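Long-range contact in sulfite reductase [ferredoxin] (Mycobacterium tuberculosis, PDB 1ZJ8), which catalyses the six-electron reduction of sulfite to sulfide with electrons from ferredoxin, using a siroheme and a [4Fe-4S] cluster: residues 102-114 with 141-153. Residues are numbered along the deposited sequence; the frame is centred on the assembly and turned at random.
Sequences AKYFMMRVRCDGG and RQNVQYHWIEVEN. With SRM (siroheme), chain E.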
loop_
_atom_site.group_PDB
_atom_site.type_symbol
_atom_site.label_atom_id
_atom_site.label_comp_id
_atom_site.label_asym_id
_atom_site.label_seq_id
_atom_site.Cartn_x
_atom_site.Cartn_y
_atom_site.Cartn_z
ATOM N N ALA A 102 -16.115 14.829 8.324
ATOM C CA ALA A 102 -16.811 15.654 7.322
ATOM C C ALA A 102 -17.965 14.905 6.683
ATOM O O ALA A 102 -18.159 13.713 6.944
ATOM C CB ALA A 102 -15.852 16.121 6.233
ATOM N N LYS A 103 -18.714 15.615 5.829
ATOM C CA LYS A 103 -19.876 15.046 5.119
ATOM C C LYS A 103 -19.466 14.427 3.783
ATOM O O LYS A 103 -20.325 14.186 2.919
ATOM C CB LYS A 103 -20.980 16.101 4.873
ATOM C CG LYS A 103 -21.023 16.740 3.422
ATOM C CD LYS A 103 -22.372 17.423 3.140
ATOM C CE LYS A 103 -22.344 18.311 1.904
ATOM N NZ LYS A 103 -22.568 17.519 0.678
ATOM N N TYR A 104 -18.168 14.180 3.604
ATOM C CA TYR A 104 -17.630 13.655 2.348
ATOM C C TYR A 104 -16.850 12.367 2.603
ATOM O O TYR A 104 -16.445 12.090 3.730
ATOM C CB TYR A 104 -16.741 14.716 1.691
ATOM C CG TYR A 104 -17.490 15.944 1.196
ATOM C CD1 TYR A 104 -18.209 15.903 0.004
ATOM C CD2 TYR A 104 -17.475 17.145 1.918
ATOM C CE1 TYR A 104 -18.892 17.010 -0.460
ATOM C CE2 TYR A 104 -18.162 18.266 1.470
ATOM C CZ TYR A 104 -18.870 18.196 0.273
ATOM O OH TYR A 104 -19.560 19.295 -0.228
ATOM N N PHE A 105 -16.652 11.581 1.551
ATOM C CA PHE A 105 -15.996 10.271 1.659
ATOM C C PHE A 105 -14.750 10.144 0.796
ATOM O O PHE A 105 -14.699 10.634 -0.331
ATOM C CB PHE A 105 -16.969 9.159 1.241
ATOM C CG PHE A 105 -18.141 9.009 2.164
ATOM C CD1 PHE A 105 -19.345 9.675 1.900
ATOM C CD2 PHE A 105 -18.040 8.223 3.312
ATOM C CE1 PHE A 105 -20.432 9.556 2.759
ATOM C CE2 PHE A 105 -19.120 8.091 4.177
ATOM C CZ PHE A 105 -20.322 8.761 3.902
ATOM N N MET A 106 -13.750 9.470 1.335
ATOM C CA MET A 106 -12.728 8.864 0.514
ATOM C C MET A 106 -13.358 7.571 -0.027
ATOM O O MET A 106 -13.977 6.810 0.731
ATOM C CB MET A 106 -11.493 8.525 1.353
ATOM C CG MET A 106 -10.320 7.904 0.562
ATOM S SD MET A 106 -10.467 6.109 0.209
ATOM C CE MET A 106 -9.847 5.423 1.757
ATOM N N MET A 107 -13.220 7.321 -1.327
ATOM C CA MET A 107 -13.650 6.046 -1.897
ATOM C C MET A 107 -12.481 5.338 -2.597
ATOM O O MET A 107 -11.768 5.946 -3.397
ATOM C CB MET A 107 -14.816 6.240 -2.848
ATOM C CG MET A 107 -15.427 4.914 -3.294
ATOM S SD MET A 107 -16.898 5.110 -4.350
ATOM C CE MET A 107 -16.167 5.658 -5.874
ATOM N N ARG A 108 -12.310 4.053 -2.288
ATOM C CA ARG A 108 -11.129 3.276 -2.670
ATOM C C ARG A 108 -11.521 2.192 -3.657
ATOM O O ARG A 108 -12.327 1.318 -3.339
ATOM C CB ARG A 108 -10.513 2.625 -1.415
ATOM C CG ARG A 108 -9.244 1.779 -1.648
ATOM C CD ARG A 108 -8.700 1.164 -0.342
ATOM N NE ARG A 108 -8.151 2.176 0.563
ATOM C CZ ARG A 108 -7.603 1.918 1.752
ATOM N NH1 ARG A 108 -7.507 0.681 2.227
ATOM N NH2 ARG A 108 -7.127 2.901 2.487
ATOM N N VAL A 109 -10.939 2.240 -4.847
ATOM C CA VAL A 109 -11.242 1.251 -5.860
ATOM C C VAL A 109 -10.271 0.091 -5.749
ATOM O O VAL A 109 -9.058 0.292 -5.738
ATOM C CB VAL A 109 -11.165 1.838 -7.275
ATOM C CG1 VAL A 109 -11.618 0.807 -8.298
ATOM C CG2 VAL A 109 -12.027 3.109 -7.375
ATOM N N ARG A 110 -10.822 -1.121 -5.669
ATOM C CA ARG A 110 -10.039 -2.347 -5.543
ATOM C C ARG A 110 -9.451 -2.780 -6.892
ATOM O O ARG A 110 -10.207 -3.038 -7.843
ATOM C CB ARG A 110 -10.952 -3.441 -5.012
ATOM C CG ARG A 110 -10.237 -4.662 -4.547
ATOM C CD ARG A 110 -11.147 -5.869 -4.457
ATOM N NE ARG A 110 -10.345 -6.999 -4.019
ATOM C CZ ARG A 110 -10.110 -7.306 -2.750
ATOM N NH1 ARG A 110 -10.681 -6.626 -1.762
ATOM N NH2 ARG A 110 -9.324 -8.330 -2.455
ATOM N N CYS A 111 -8.121 -2.855 -6.975
ATOM C CA CYS A 111 -7.432 -3.225 -8.203
ATOM C C CYS A 111 -6.423 -4.352 -7.991
ATOM O O CYS A 111 -5.204 -4.152 -8.128
ATOM C CB CYS A 111 -6.683 -2.022 -8.756
ATOM S SG CYS A 111 -7.706 -0.607 -9.079
ATOM N N ASP A 112 -6.924 -5.544 -7.696
ATOM C CA ASP A 112 -6.046 -6.676 -7.425
ATOM C C ASP A 112 -5.061 -6.817 -8.569
ATOM O O ASP A 112 -5.440 -6.731 -9.743
ATOM C CB ASP A 112 -6.854 -7.949 -7.178
ATOM C CG ASP A 112 -7.820 -7.780 -6.006
ATOM O OD1 ASP A 112 -7.516 -8.287 -4.913
ATOM O OD2 ASP A 112 -8.851 -7.073 -6.156
ATOM N N GLY A 113 -3.789 -6.966 -8.207
ATOM C CA GLY A 113 -2.692 -7.056 -9.167
ATOM C C GLY A 113 -2.409 -5.799 -9.980
ATOM O O GLY A 113 -1.633 -5.854 -10.948
ATOM N N GLY A 114 -3.047 -4.680 -9.602
ATOM C CA GLY A 114 -2.906 -3.385 -10.294
ATOM C C GLY A 114 -3.491 -3.295 -11.694
ATOM O O GLY A 114 -3.447 -2.244 -12.299
ATOM N N ARG A 141 -0.663 0.245 -2.722
ATOM C CA ARG A 141 -1.147 -1.137 -2.845
ATOM C C ARG A 141 -1.900 -1.299 -4.169
ATOM O O ARG A 141 -2.783 -2.130 -4.272
ATOM C CB ARG A 141 -2.104 -1.516 -1.701
ATOM C CG ARG A 141 -1.488 -1.799 -0.340
ATOM C CD ARG A 141 -2.461 -2.576 0.550
ATOM N NE ARG A 141 -2.519 -4.020 0.236
ATOM C CZ ARG A 141 -1.568 -4.913 0.555
ATOM N NH1 ARG A 141 -0.476 -4.540 1.208
ATOM N NH2 ARG A 141 -1.712 -6.192 0.234
ATOM N N GLN A 142 -1.562 -0.473 -5.160
ATOM C CA GLN A 142 -2.035 -0.595 -6.564
ATOM C C GLN A 142 -3.502 -0.173 -6.782
ATOM O O GLN A 142 -4.055 -0.409 -7.854
ATOM C CB GLN A 142 -1.750 -1.993 -7.140
ATOM C CG GLN A 142 -0.302 -2.462 -6.944
ATOM C CD GLN A 142 -0.019 -3.843 -7.560
ATOM O OE1 GLN A 142 0.001 -4.870 -6.852
ATOM N NE2 GLN A 142 0.221 -3.867 -8.880
ATOM N N ASN A 143 -4.094 0.492 -5.785
ATOM C CA ASN A 143 -5.421 1.116 -5.910
ATOM C C ASN A 143 -5.406 2.618 -6.306
ATOM O O ASN A 143 -4.377 3.297 -6.250
ATOM C CB ASN A 143 -6.169 0.968 -4.583
ATOM C CG ASN A 143 -6.467 -0.482 -4.240
ATOM O OD1 ASN A 143 -6.622 -1.315 -5.138
ATOM N ND2 ASN A 143 -6.552 -0.790 -2.937
ATOM N N VAL A 144 -6.564 3.114 -6.724
ATOM C CA VAL A 144 -6.813 4.542 -6.751
ATOM C C VAL A 144 -7.791 4.866 -5.667
ATOM O O VAL A 144 -8.643 4.047 -5.330
ATOM C CB VAL A 144 -7.435 5.048 -8.045
ATOM C CG1 VAL A 144 -6.393 5.131 -9.114
ATOM C CG2 VAL A 144 -8.575 4.166 -8.470
ATOM N N GLN A 145 -7.660 6.075 -5.137
ATOM C CA GLN A 145 -8.577 6.597 -4.156
ATOM C C GLN A 145 -9.116 7.922 -4.611
ATOM O O GLN A 145 -8.355 8.774 -5.119
ATOM C CB GLN A 145 -7.864 6.809 -2.834
ATOM C CG GLN A 145 -7.481 5.545 -2.150
ATOM C CD GLN A 145 -7.100 5.781 -0.715
ATOM O OE1 GLN A 145 -7.107 4.863 0.077
ATOM N NE2 GLN A 145 -6.772 7.021 -0.369
ATOM N N TYR A 146 -10.423 8.090 -4.413
ATOM C CA TYR A 146 -11.135 9.329 -4.734
ATOM C C TYR A 146 -11.380 10.071 -3.433
ATOM O O TYR A 146 -11.382 9.445 -2.383
ATOM C CB TYR A 146 -12.486 8.994 -5.348
ATOM C CG TYR A 146 -12.483 8.269 -6.685
ATOM C CD1 TYR A 146 -11.953 8.864 -7.822
ATOM C CD2 TYR A 146 -13.075 7.012 -6.824
ATOM C CE1 TYR A 146 -11.995 8.219 -9.076
ATOM C CE2 TYR A 146 -13.125 6.346 -8.072
ATOM C CZ TYR A 146 -12.583 6.963 -9.201
ATOM O OH TYR A 146 -12.606 6.350 -10.452
ATOM N N HIS A 147 -11.560 11.389 -3.477
ATOM C CA HIS A 147 -12.010 12.145 -2.289
ATOM C C HIS A 147 -13.143 13.110 -2.660
ATOM O O HIS A 147 -13.523 13.198 -3.834
ATOM C CB HIS A 147 -10.848 12.899 -1.653
ATOM C CG HIS A 147 -9.955 12.045 -0.818
ATOM N ND1 HIS A 147 -8.690 11.678 -1.216
ATOM C CD2 HIS A 147 -10.133 11.501 0.407
ATOM C CE1 HIS A 147 -8.125 10.946 -0.272
ATOM N NE2 HIS A 147 -8.982 10.819 0.723
ATOM N N TRP A 148 -13.695 13.818 -1.673
ATOM C CA TRP A 148 -14.831 14.708 -1.924
ATOM C C TRP A 148 -16.043 13.949 -2.494
ATOM O O TRP A 148 -16.803 14.502 -3.299
ATOM C CB TRP A 148 -14.451 15.860 -2.900
ATOM C CG TRP A 148 -13.353 16.748 -2.387
ATOM C CD1 TRP A 148 -12.039 16.770 -2.786
ATOM C CD2 TRP A 148 -13.473 17.723 -1.353
ATOM N NE1 TRP A 148 -11.335 17.706 -2.055
ATOM C CE2 TRP A 148 -12.195 18.307 -1.174
ATOM C CE3 TRP A 148 -14.539 18.165 -0.559
ATOM C CZ2 TRP A 148 -11.962 19.311 -0.234
ATOM C CZ3 TRP A 148 -14.308 19.153 0.371
ATOM C CH2 TRP A 148 -13.029 19.717 0.529
ATOM N N ILE A 149 -16.234 12.696 -2.089
ATOM C CA ILE A 149 -17.356 11.931 -2.612
ATOM C C ILE A 149 -18.558 12.035 -1.669
ATOM O O ILE A 149 -18.408 12.022 -0.441
ATOM C CB ILE A 149 -16.941 10.478 -2.968
ATOM C CG1 ILE A 149 -16.669 10.414 -4.473
ATOM C CG2 ILE A 149 -18.017 9.449 -2.592
ATOM C CD1 ILE A 149 -16.124 9.132 -4.933
ATOM N N GLU A 150 -19.743 12.172 -2.272
ATOM C CA GLU A 150 -20.994 12.306 -1.533
ATOM C C GLU A 150 -21.828 11.037 -1.772
ATOM O O GLU A 150 -22.009 10.608 -2.943
ATOM C CB GLU A 150 -21.779 13.554 -1.968
ATOM C CG GLU A 150 -20.963 14.761 -2.416
ATOM C CD GLU A 150 -21.820 16.042 -2.536
ATOM O OE1 GLU A 150 -22.419 16.465 -1.517
ATOM O OE2 GLU A 150 -21.893 16.643 -3.642
ATOM N N VAL A 151 -22.340 10.457 -0.674
ATOM C CA VAL A 151 -23.154 9.229 -0.725
ATOM C C VAL A 151 -24.183 9.256 -1.885
ATOM O O VAL A 151 -24.331 8.273 -2.630
ATOM C CB VAL A 151 -23.861 8.926 0.669
ATOM C CG1 VAL A 151 -24.976 9.917 0.980
ATOM C CG2 VAL A 151 -24.421 7.487 0.716
ATOM N N GLU A 152 -24.842 10.399 -2.065
ATOM C CA GLU A 152 -25.767 10.594 -3.176
ATOM C C GLU A 152 -25.302 9.838 -4.417
ATOM O O GLU A 152 -26.116 9.227 -5.087
ATOM C CB GLU A 152 -25.928 12.085 -3.528
ATOM C CG GLU A 152 -26.586 12.960 -2.447
ATOM C CD GLU A 152 -25.625 13.345 -1.307
ATOM O OE1 GLU A 152 -24.707 14.158 -1.539
ATOM O OE2 GLU A 152 -25.797 12.846 -0.169
ATOM N N ASN A 153 -23.992 9.861 -4.705
ATOM C CA ASN A 153 -23.454 9.363 -5.995
ATOM C C ASN A 153 -22.973 7.900 -6.046
ATOM O O ASN A 153 -22.687 7.375 -7.144
ATOM C CB ASN A 153 -22.298 10.251 -6.438
ATOM C CG ASN A 153 -22.678 11.700 -6.495
ATOM O OD1 ASN A 153 -23.265 12.158 -7.470
ATOM N ND2 ASN A 153 -22.333 12.441 -5.445
HETATM FE FE SRM E . -3.434 2.534 5.396
HETATM C CHA SRM E . -5.559 3.538 7.875
HETATM C CHB SRM E . -3.985 5.415 3.779
HETATM C CHC SRM E . -1.445 1.552 3.015
HETATM C CHD SRM E . -1.386 1.047 7.748
HETATM N NA SRM E . -4.696 4.063 5.658
HETATM C C1A SRM E . -5.584 4.251 6.659
HETATM C C2A SRM E . -6.613 5.300 6.365
HETATM C CMA SRM E . -7.868 4.647 5.873
HETATM C CDA SRM E . -6.823 6.246 7.515
HETATM C CEA SRM E . -8.041 6.111 8.372
HETATM O O3A SRM E . -8.201 5.069 9.016
HETATM O O4A SRM E . -8.881 7.021 8.436
HETATM C C3A SRM E . -5.927 6.047 5.272
HETATM C CAA SRM E . -6.829 6.514 4.180
HETATM C CBA SRM E . -7.246 7.886 4.637
HETATM C CCA SRM E . -7.483 8.789 3.470
HETATM O O1A SRM E . -6.704 8.732 2.495
HETATM O O2A SRM E . -8.474 9.558 3.502
HETATM C C4A SRM E . -4.826 5.130 4.862
HETATM N NB SRM E . -2.956 3.289 3.644
HETATM C C1B SRM E . -3.275 4.450 3.069
HETATM C C2B SRM E . -2.830 4.598 1.641
HETATM C CMB SRM E . -3.826 5.283 0.748
HETATM C CDB SRM E . -1.576 5.407 1.649
HETATM C CEB SRM E . -0.930 5.714 0.345
HETATM O O3B SRM E . -0.876 6.872 -0.120
HETATM O O4B SRM E . -0.449 4.762 -0.270
HETATM C C3B SRM E . -2.549 3.145 1.322
HETATM C CAB SRM E . -3.793 2.449 0.834
HETATM C CBB SRM E . -3.472 1.263 -0.023
HETATM C CCB SRM E . -4.716 0.466 -0.294
HETATM O O1B SRM E . -5.286 0.541 -1.380
HETATM O O2B SRM E . -5.175 -0.300 0.546
HETATM C C4B SRM E . -2.300 2.612 2.706
HETATM N NC SRM E . -1.726 1.631 5.396
HETATM C C1C SRM E . -1.121 1.135 4.297
HETATM C C2C SRM E . 0.077 0.488 4.565
HETATM C CDC SRM E . 1.152 0.045 3.629
HETATM C CEC SRM E . 1.098 -1.275 2.965
HETATM O O3C SRM E . 0.059 -1.970 3.034
HETATM O O4C SRM E . 2.131 -1.621 2.375
HETATM C C3C SRM E . 0.084 0.410 5.926
HETATM C CAC SRM E . 1.234 -0.255 6.607
HETATM C CBC SRM E . 1.419 -1.755 6.507
HETATM C CCC SRM E . 0.480 -2.430 7.491
HETATM O O1C SRM E . -0.764 -2.437 7.287
HETATM O O2C SRM E . 1.004 -2.947 8.510
HETATM C C4C SRM E . -1.037 1.041 6.402
HETATM N ND SRM E . -3.645 2.045 7.349
HETATM C C1D SRM E . -2.618 1.625 8.104
HETATM C C2D SRM E . -2.924 1.856 9.459
HETATM C CAD SRM E . -2.365 1.002 10.583
HETATM C CBD SRM E . -3.154 -0.185 11.041
HETATM C CCD SRM E . -2.644 -1.171 12.052
HETATM O O1D SRM E . -2.449 -2.340 11.651
HETATM O O2D SRM E . -2.419 -0.831 13.245
HETATM C C3D SRM E . -4.181 2.435 9.484
HETATM C CDD SRM E . -5.103 2.452 10.673
HETATM C CED SRM E . -5.903 1.246 11.112
HETATM O O3D SRM E . -6.026 0.258 10.387
HETATM O O4D SRM E . -6.460 1.215 12.219
HETATM C C4D SRM E . -4.616 2.544 8.173
#
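R108 and Q145 face each other as a non-hydrogen-bonded pair of the antiparallel strands 104-109 and 144-149, their side chains joined side-on. NE and NH2 of R108 both donate to Q145 OE1, at 2.9 and 3.1 Å; the NE bond lies on a lone pair, the NH2 donor almost along the C=O axis. R108 extends with CG anti to the backbone N (chi1 -179°) and bends at chi3, which places a siroheme carboxylate over one guanidinium face, offset toward its rim. With OE1 engaged, Q145 turns NE2 to siroheme O1A, a weak bond. H147 NE2 makes a straighter one to siroheme O2A (3.1 Å, 170° at the hydrogen), and M106 CG packs against that ring obliquely. On the other sheet face, M107 CE reaches Y146 CD2 (3.5 Å) and I149 CD1 (3.6 Å), an apolar cluster in which Y146 also packs on I127 and S128 of helix 118-131. A register slip of one between F105-I149 and M107-Y146, a beta bulge, sets H147 and W148 against M106; the six-membered ring of W148 turns its edge to the Y104 face, an edge-to-face stack (centroids 5.3 Å, planes 69°). This bulged antiparallel ladder lines the siroheme pocket of the ferredoxin-like half domain.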